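Local coordinates for uncharacterized protein (Bacteroides ovatus, PDB 4IPB) that is of unknown function but belongs to the DUF2874 family of putative beta-lactamase-inhibitor-like, PepSY-like proteins, at residues V60-D63 and R64-P67. Sequence-based numbering, arbitrary orientation.
Sequences VSLD and RLTP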
# COMPACT_ATOMS: atom_id res chain seq x y z
N VAL A 60 8.75 -0.83 -3.69
CA VAL A 60 9.36 -1.82 -4.63
C VAL A 60 10.36 -2.74 -3.92
O VAL A 60 10.25 -3.96 -4.02
CB VAL A 60 10.01 -1.17 -5.86
CG1 VAL A 60 10.53 -2.24 -6.82
CG2 VAL A 60 9.04 -0.23 -6.57
N SER A 61 11.33 -2.15 -3.25
CA SER A 61 12.49 -2.93 -2.77
C SER A 61 12.96 -2.61 -1.36
O SER A 61 12.63 -1.57 -0.80
CB SER A 61 13.63 -2.76 -3.74
OG SER A 61 13.90 -1.40 -4.01
N LEU A 62 13.77 -3.51 -0.79
CA LEU A 62 14.18 -3.43 0.62
C LEU A 62 15.08 -2.27 0.93
O LEU A 62 15.11 -1.82 2.08
CB LEU A 62 14.92 -4.71 1.02
CG LEU A 62 14.13 -6.02 1.05
CD1 LEU A 62 15.11 -7.11 1.45
CD2 LEU A 62 12.91 -5.97 1.97
N ASP A 63 15.77 -1.75 -0.08
CA ASP A 63 16.62 -0.58 0.11
C ASP A 63 15.81 0.66 0.54
O ASP A 63 16.38 1.58 1.11
CB ASP A 63 17.46 -0.33 -1.14
CG ASP A 63 16.63 -0.22 -2.40
OD1 ASP A 63 15.95 -1.21 -2.78
OD2 ASP A 63 16.67 0.87 -3.03
N ARG A 64 14.51 0.67 0.24
CA ARG A 64 13.65 1.82 0.59
C ARG A 64 13.14 1.77 2.01
O ARG A 64 12.55 2.74 2.48
CB ARG A 64 12.45 1.91 -0.36
CG ARG A 64 12.69 2.75 -1.60
CD ARG A 64 13.54 2.10 -2.62
NE ARG A 64 13.79 3.06 -3.71
CZ ARG A 64 13.02 3.24 -4.79
NH1 ARG A 64 11.89 2.53 -4.99
NH2 ARG A 64 13.37 4.16 -5.69
N LEU A 65 13.35 0.65 2.71
CA LEU A 65 12.96 0.55 4.12
C LEU A 65 13.88 1.29 5.05
O LEU A 65 15.06 1.44 4.76
CB LEU A 65 12.91 -0.89 4.58
CG LEU A 65 11.98 -1.81 3.79
CD1 LEU A 65 12.25 -3.23 4.19
CD2 LEU A 65 10.54 -1.42 4.05
N THR A 66 13.35 1.73 6.21
CA THR A 66 14.18 2.20 7.28
C THR A 66 15.06 1.07 7.79
O THR A 66 14.72 -0.11 7.66
CB THR A 66 13.36 2.73 8.48
OG1 THR A 66 12.56 1.67 9.04
CG2 THR A 66 12.45 3.85 8.03
N PRO A 67 16.18 1.41 8.42
CA PRO A 67 16.97 0.36 9.00
C PRO A 67 16.18 -0.52 9.97
O PRO A 67 16.40 -1.74 10.02
CB PRO A 67 18.11 1.12 9.69
CG PRO A 67 18.24 2.39 8.92
CD PRO A 67 16.84 2.73 8.47
O HOH W 1 16.13 3.91 3.18
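Ser61 O takes the backbone N-H of Arg64 at 3.1 Å, and one residue on, Leu62 O receives Leu65 N at the same length. These two successive i to i+3 bonds make a short 3-10 turn in the connection from strand 52-58 of the antiparallel sheet to helix 67-75 of this PepSY-like protein. Thr66 then N-caps that helix, its OG1 accepting Val69 N. One water bridges the turn, donating to both Asp63 O and Leu65 O. The Asp63 carboxylate divides its oxygens. With CG between its own N and C (chi1 54°), the group folds back so that OD1 faces the Ser61 hydroxyl; the modelled bond from Ser61 OG to Asp63 OD1, 2.4 Å, is too short to be taken literally. OD2 runs alongside the Arg64 chain, 3.4 Å from Arg64 CD. From there OD2 reaches Arg64 NE only as a long salt bridge of 3.7 Å, well out of the guanidinium plane, so charge alone acts. The guanidinium does make a directed hydrogen bond, from NH1 to Leu59 O just before the turn. On the apolar side Leu62 also meets Tyr70 and Phe73, and Leu65 rests on Val86, Ile98 and Ile100; between the two leucines, Leu62 CD2 packs 3.6 Å from Leu65 CD1.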